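Local coordinates for tail spike protein (Acinetobacter phage vB_AbaP_AS12, PDB 6EU4), which probably recognises and cleaves the capsular polysaccharide of its Acinetobacter host as the trimeric receptor-binding spike of the phage tail, at residues A[133-147]-A[182-196]. Residues are numbered along the deposited sequence; the frame is centred on the assembly and turned at random.
Sequences YNSNTTIEGTGELDC and RVGDWYAQNNHLSGF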
loop_
_atom_site.group_PDB
_atom_site.type_symbol
_atom_site.label_atom_id
_atom_site.label_comp_id
_atom_site.label_asym_id
_atom_site.label_seq_id
_atom_site.Cartn_x
_atom_site.Cartn_y
_atom_site.Cartn_z
ATOM N N TYR A 133 -14.616 -18.354 -24.456
ATOM C CA TYR A 133 -15.663 -17.433 -24.076
ATOM C C TYR A 133 -15.359 -16.085 -24.712
ATOM O O TYR A 133 -14.210 -15.793 -25.049
ATOM C CB TYR A 133 -15.770 -17.324 -22.548
ATOM C CG TYR A 133 -14.512 -16.826 -21.841
ATOM C CD1 TYR A 133 -13.443 -17.677 -21.577
ATOM C CD2 TYR A 133 -14.410 -15.504 -21.402
ATOM C CE1 TYR A 133 -12.308 -17.220 -20.926
ATOM C CE2 TYR A 133 -13.264 -15.047 -20.747
ATOM C CZ TYR A 133 -12.220 -15.905 -20.517
ATOM O OH TYR A 133 -11.087 -15.459 -19.864
ATOM N N ASN A 134 -16.408 -15.262 -24.872
ATOM C CA ASN A 134 -16.267 -13.969 -25.520
ATOM C C ASN A 134 -16.415 -12.884 -24.483
ATOM O O ASN A 134 -15.448 -12.583 -23.758
ATOM C CB ASN A 134 -17.280 -13.825 -26.671
ATOM C CG ASN A 134 -17.155 -14.917 -27.722
ATOM O OD1 ASN A 134 -18.151 -15.551 -28.082
ATOM N ND2 ASN A 134 -15.944 -15.125 -28.238
ATOM N N SER A 135 -17.568 -12.228 -24.374
ATOM C CA SER A 135 -17.747 -11.091 -23.486
ATOM C C SER A 135 -19.062 -11.232 -22.738
ATOM O O SER A 135 -19.949 -11.994 -23.131
ATOM C CB SER A 135 -17.704 -9.781 -24.286
ATOM O OG SER A 135 -16.381 -9.579 -24.760
ATOM N N ASN A 136 -19.188 -10.472 -21.649
ATOM C CA ASN A 136 -20.401 -10.485 -20.835
ATOM C C ASN A 136 -20.757 -11.899 -20.400
ATOM O O ASN A 136 -21.920 -12.303 -20.419
ATOM C CB ASN A 136 -21.565 -9.843 -21.586
ATOM C CG ASN A 136 -22.496 -9.068 -20.671
ATOM O OD1 ASN A 136 -22.437 -7.838 -20.589
ATOM N ND2 ASN A 136 -23.371 -9.789 -19.986
ATOM N N THR A 137 -19.742 -12.661 -20.009
ATOM C CA THR A 137 -19.909 -14.054 -19.634
ATOM C C THR A 137 -19.653 -14.204 -18.145
ATOM O O THR A 137 -18.578 -13.837 -17.659
ATOM C CB THR A 137 -18.940 -14.941 -20.415
ATOM O OG1 THR A 137 -19.041 -14.616 -21.792
ATOM C CG2 THR A 137 -19.289 -16.396 -20.232
ATOM N N THR A 138 -20.626 -14.760 -17.430
ATOM C CA THR A 138 -20.470 -15.112 -16.023
ATOM C C THR A 138 -20.486 -16.631 -15.927
ATOM O O THR A 138 -21.427 -17.277 -16.410
ATOM C CB THR A 138 -21.562 -14.471 -15.159
ATOM O OG1 THR A 138 -21.388 -13.046 -15.161
ATOM C CG2 THR A 138 -21.483 -14.962 -13.711
ATOM N N ILE A 139 -19.432 -17.188 -15.320
ATOM C CA ILE A 139 -19.260 -18.624 -15.120
ATOM C C ILE A 139 -18.954 -18.824 -13.643
ATOM O O ILE A 139 -18.016 -18.212 -13.122
ATOM C CB ILE A 139 -18.115 -19.198 -15.975
ATOM C CG1 ILE A 139 -18.269 -18.817 -17.446
ATOM C CG2 ILE A 139 -18.036 -20.709 -15.791
ATOM C CD1 ILE A 139 -17.051 -19.148 -18.290
ATOM N N GLU A 140 -19.747 -19.654 -12.963
ATOM C CA GLU A 140 -19.647 -19.818 -11.516
ATOM C C GLU A 140 -19.665 -21.302 -11.162
ATOM O O GLU A 140 -20.657 -21.992 -11.427
ATOM C CB GLU A 140 -20.796 -19.090 -10.801
ATOM C CG GLU A 140 -20.793 -19.248 -9.266
ATOM C CD GLU A 140 -22.042 -18.670 -8.601
ATOM O OE1 GLU A 140 -22.732 -17.846 -9.231
ATOM O OE2 GLU A 140 -22.321 -19.030 -7.436
ATOM N N GLY A 141 -18.578 -21.788 -10.558
ATOM C CA GLY A 141 -18.581 -23.057 -9.869
ATOM C C GLY A 141 -18.684 -22.834 -8.364
ATOM O O GLY A 141 -18.730 -21.705 -7.882
ATOM N N THR A 142 -18.719 -23.940 -7.606
ATOM C CA THR A 142 -18.761 -23.822 -6.146
ATOM C C THR A 142 -17.399 -23.976 -5.487
ATOM O O THR A 142 -17.301 -23.855 -4.256
ATOM C CB THR A 142 -19.725 -24.844 -5.534
ATOM O OG1 THR A 142 -19.318 -26.173 -5.887
ATOM C CG2 THR A 142 -21.158 -24.584 -5.967
ATOM N N GLY A 143 -16.351 -24.208 -6.258
ATOM C CA GLY A 143 -15.025 -24.318 -5.701
ATOM C C GLY A 143 -14.104 -25.093 -6.619
ATOM O O GLY A 143 -14.539 -25.873 -7.481
ATOM N N GLU A 144 -12.803 -24.880 -6.396
ATOM C CA GLU A 144 -11.744 -25.310 -7.296
ATOM C C GLU A 144 -11.359 -26.777 -7.138
ATOM O O GLU A 144 -10.630 -27.299 -7.981
ATOM C CB GLU A 144 -10.509 -24.432 -7.081
ATOM C CG GLU A 144 -10.770 -22.920 -7.203
ATOM C CD GLU A 144 -10.980 -22.216 -5.842
ATOM O OE1 GLU A 144 -11.885 -22.635 -5.075
ATOM O OE2 GLU A 144 -10.225 -21.242 -5.561
ATOM N N LEU A 145 -11.822 -27.465 -6.099
ATOM C CA LEU A 145 -11.513 -28.891 -5.982
ATOM C C LEU A 145 -12.402 -29.737 -6.870
ATOM O O LEU A 145 -11.958 -30.768 -7.390
ATOM C CB LEU A 145 -11.686 -29.369 -4.542
ATOM C CG LEU A 145 -10.752 -28.771 -3.501
ATOM C CD1 LEU A 145 -11.105 -29.359 -2.133
ATOM C CD2 LEU A 145 -9.287 -29.028 -3.856
ATOM N N ASP A 146 -13.661 -29.340 -7.035
ATOM C CA ASP A 146 -14.676 -30.221 -7.583
ATOM C C ASP A 146 -15.328 -29.722 -8.856
ATOM O O ASP A 146 -16.073 -30.490 -9.482
ATOM C CB ASP A 146 -15.768 -30.466 -6.540
ATOM C CG ASP A 146 -15.231 -31.180 -5.305
ATOM O OD1 ASP A 146 -14.281 -31.992 -5.431
ATOM O OD2 ASP A 146 -15.760 -30.929 -4.219
ATOM N N CYS A 147 -15.062 -28.483 -9.265
ATOM C CA CYS A 147 -15.715 -27.857 -10.410
ATOM C C CYS A 147 -14.667 -27.432 -11.426
ATOM O O CYS A 147 -13.678 -26.796 -11.062
ATOM C CB CYS A 147 -16.523 -26.621 -9.990
ATOM S SG CYS A 147 -17.784 -26.983 -8.761
ATOM N N ARG A 182 -15.543 -10.719 -29.144
ATOM C CA ARG A 182 -16.629 -10.733 -30.121
ATOM C C ARG A 182 -16.161 -10.122 -31.436
ATOM O O ARG A 182 -15.266 -9.276 -31.469
ATOM C CB ARG A 182 -17.828 -9.949 -29.599
ATOM C CG ARG A 182 -18.510 -10.509 -28.368
ATOM C CD ARG A 182 -19.571 -9.480 -27.880
ATOM N NE ARG A 182 -20.453 -10.024 -26.860
ATOM C CZ ARG A 182 -21.394 -9.322 -26.233
ATOM N NH1 ARG A 182 -21.563 -8.032 -26.495
ATOM N NH2 ARG A 182 -22.162 -9.914 -25.331
ATOM N N VAL A 183 -16.775 -10.560 -32.538
ATOM C CA VAL A 183 -16.454 -9.983 -33.841
ATOM C C VAL A 183 -16.796 -8.506 -33.824
ATOM O O VAL A 183 -17.870 -8.105 -33.363
ATOM C CB VAL A 183 -17.191 -10.736 -34.962
ATOM C CG1 VAL A 183 -16.696 -12.163 -35.041
ATOM C CG2 VAL A 183 -18.700 -10.710 -34.739
ATOM N N GLY A 184 -15.857 -7.678 -34.284
ATOM C CA GLY A 184 -15.994 -6.237 -34.224
ATOM C C GLY A 184 -15.373 -5.583 -33.006
ATOM O O GLY A 184 -15.160 -4.361 -33.017
ATOM N N ASP A 185 -15.095 -6.348 -31.955
ATOM C CA ASP A 185 -14.492 -5.830 -30.735
ATOM C C ASP A 185 -12.992 -6.133 -30.719
ATOM O O ASP A 185 -12.505 -6.994 -31.457
ATOM C CB ASP A 185 -15.138 -6.449 -29.494
ATOM C CG ASP A 185 -16.557 -5.964 -29.259
ATOM O OD1 ASP A 185 -16.981 -4.975 -29.900
ATOM O OD2 ASP A 185 -17.253 -6.592 -28.433
ATOM N N TRP A 186 -12.265 -5.431 -29.838
ATOM C CA TRP A 186 -10.847 -5.708 -29.658
ATOM C C TRP A 186 -10.537 -6.571 -28.443
ATOM O O TRP A 186 -9.471 -7.192 -28.419
ATOM C CB TRP A 186 -10.038 -4.411 -29.542
ATOM C CG TRP A 186 -10.154 -3.491 -30.704
ATOM C CD1 TRP A 186 -10.679 -3.768 -31.925
ATOM C CD2 TRP A 186 -9.742 -2.126 -30.743
ATOM N NE1 TRP A 186 -10.631 -2.657 -32.722
ATOM C CE2 TRP A 186 -10.053 -1.634 -32.021
ATOM C CE3 TRP A 186 -9.140 -1.270 -29.815
ATOM C CZ2 TRP A 186 -9.778 -0.323 -32.405
ATOM C CZ3 TRP A 186 -8.874 0.034 -30.193
ATOM C CH2 TRP A 186 -9.188 0.491 -31.476
ATOM N N TYR A 187 -11.422 -6.632 -27.438
ATOM C CA TYR A 187 -11.130 -7.312 -26.185
ATOM C C TYR A 187 -12.277 -8.243 -25.811
ATOM O O TYR A 187 -13.451 -7.941 -26.057
ATOM C CB TYR A 187 -10.891 -6.299 -25.036
ATOM C CG TYR A 187 -9.712 -5.407 -25.319
ATOM C CD1 TYR A 187 -8.428 -5.804 -24.972
ATOM C CD2 TYR A 187 -9.878 -4.177 -25.941
ATOM C CE1 TYR A 187 -7.332 -5.012 -25.260
ATOM C CE2 TYR A 187 -8.787 -3.380 -26.234
ATOM C CZ TYR A 187 -7.519 -3.804 -25.895
ATOM O OH TYR A 187 -6.433 -3.002 -26.180
ATOM N N ALA A 188 -11.926 -9.366 -25.191
ATOM C CA ALA A 188 -12.896 -10.191 -24.476
ATOM C C ALA A 188 -13.112 -9.521 -23.127
ATOM O O ALA A 188 -12.193 -9.471 -22.294
ATOM C CB ALA A 188 -12.388 -11.625 -24.335
ATOM N N GLN A 189 -14.296 -8.960 -22.915
ATOM C CA GLN A 189 -14.462 -8.014 -21.825
ATOM C C GLN A 189 -15.759 -8.245 -21.062
ATOM O O GLN A 189 -16.674 -8.930 -21.523
ATOM C CB GLN A 189 -14.431 -6.580 -22.340
ATOM C CG GLN A 189 -15.482 -6.227 -23.352
ATOM C CD GLN A 189 -15.376 -4.772 -23.738
ATOM O OE1 GLN A 189 -14.554 -4.405 -24.584
ATOM N NE2 GLN A 189 -16.165 -3.920 -23.078
ATOM N N ASN A 190 -15.812 -7.641 -19.874
ATOM C CA ASN A 190 -16.984 -7.711 -19.000
ATOM C C ASN A 190 -17.357 -9.147 -18.661
ATOM O O ASN A 190 -18.531 -9.495 -18.551
ATOM C CB ASN A 190 -18.156 -6.959 -19.617
ATOM C CG ASN A 190 -17.832 -5.499 -19.851
ATOM O OD1 ASN A 190 -17.610 -5.070 -20.984
ATOM N ND2 ASN A 190 -17.754 -4.735 -18.772
ATOM N N ASN A 191 -16.343 -9.967 -18.415
ATOM C CA ASN A 191 -16.520 -11.341 -17.983
ATOM C C ASN A 191 -16.280 -11.437 -16.484
ATOM O O ASN A 191 -15.533 -10.648 -15.897
ATOM C CB ASN A 191 -15.565 -12.259 -18.732
ATOM C CG ASN A 191 -15.823 -12.249 -20.220
ATOM O OD1 ASN A 191 -16.940 -12.451 -20.659
ATOM N ND2 ASN A 191 -14.791 -11.971 -20.997
ATOM N N HIS A 192 -16.926 -12.411 -15.867
ATOM C CA HIS A 192 -16.927 -12.547 -14.412
ATOM C C HIS A 192 -16.913 -14.044 -14.133
ATOM O O HIS A 192 -17.963 -14.700 -14.132
ATOM C CB HIS A 192 -18.119 -11.812 -13.809
ATOM C CG HIS A 192 -18.145 -10.366 -14.211
ATOM N ND1 HIS A 192 -17.241 -9.451 -13.710
ATOM C CD2 HIS A 192 -18.863 -9.709 -15.158
ATOM C CE1 HIS A 192 -17.440 -8.280 -14.288
ATOM N NE2 HIS A 192 -18.410 -8.411 -15.181
ATOM N N LEU A 193 -15.713 -14.576 -13.931
ATOM C CA LEU A 193 -15.485 -16.004 -13.777
ATOM C C LEU A 193 -15.114 -16.308 -12.336
ATOM O O LEU A 193 -14.302 -15.589 -11.745
ATOM C CB LEU A 193 -14.350 -16.475 -14.683
ATOM C CG LEU A 193 -14.656 -16.802 -16.131
ATOM C CD1 LEU A 193 -15.469 -15.725 -16.784
ATOM C CD2 LEU A 193 -13.381 -17.102 -16.902
ATOM N N SER A 194 -15.689 -17.373 -11.765
ATOM C CA SER A 194 -15.318 -17.688 -10.391
ATOM C C SER A 194 -15.536 -19.150 -10.039
ATOM O O SER A 194 -16.537 -19.753 -10.440
ATOM C CB SER A 194 -16.092 -16.835 -9.385
ATOM O OG SER A 194 -17.474 -17.037 -9.495
ATOM N N GLY A 195 -14.612 -19.689 -9.244
ATOM C CA GLY A 195 -14.897 -20.893 -8.477
ATOM C C GLY A 195 -14.716 -22.201 -9.205
ATOM O O GLY A 195 -15.552 -23.113 -9.057
ATOM N N PHE A 196 -13.648 -22.338 -9.991
ATOM C CA PHE A 196 -13.439 -23.593 -10.708
ATOM C C PHE A 196 -11.973 -23.749 -11.079
ATOM O O PHE A 196 -11.159 -22.837 -10.905
ATOM C CB PHE A 196 -14.330 -23.690 -11.952
ATOM C CG PHE A 196 -14.122 -22.594 -12.959
ATOM C CD1 PHE A 196 -13.159 -22.715 -13.934
ATOM C CD2 PHE A 196 -14.930 -21.460 -12.951
ATOM C CE1 PHE A 196 -12.985 -21.720 -14.880
ATOM C CE2 PHE A 196 -14.763 -20.465 -13.886
ATOM C CZ PHE A 196 -13.788 -20.598 -14.859
HETATM O O HOH W 1 -15.886 -8.518 -27.178
HETATM O O HOH W 2 -20.291 -12.710 -25.819
HETATM O O HOH W 3 -22.949 -12.939 -24.536
#
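L193 CD2 sits over one face of the Y133 ring, 3.9 Å above its plane and offset toward the rim, while the amide nitrogen of N191 meets the ring edge in plane, with ring and amide planes 83° apart. S135 CB lies over one face of the R182 guanidinium, and two waters sit at its edge. This is a right-handed parallel beta-helix, the usual body of a phage tailspike, where strands 138-141 and 192-194 are neighbours on successive coils. I139 and L193 lie side by side pointing into the core, I139 CD1 4.0 Å from L193 CG, and I139 CG2 meets F196 CE2. On the other face T138, E140 and H192 look out to the neighbouring subunits: T138 OG1 is hydrogen-bonded to T142 O of one, while E140 OE1 forms a salt bridge with K118 of its own chain and OE2 one with K118 of another subunit. Backbone bonds continue the pairing, among them H192 N to T137 O, 2.8 Å, and S194 N to I139 O. Ahead of the strands the N191 amide clasps the loop 134-137 of the adjacent coil: ND2 donates to N134 O at 2.9 Å and OD1 accepts T137 N at 2.9 Å.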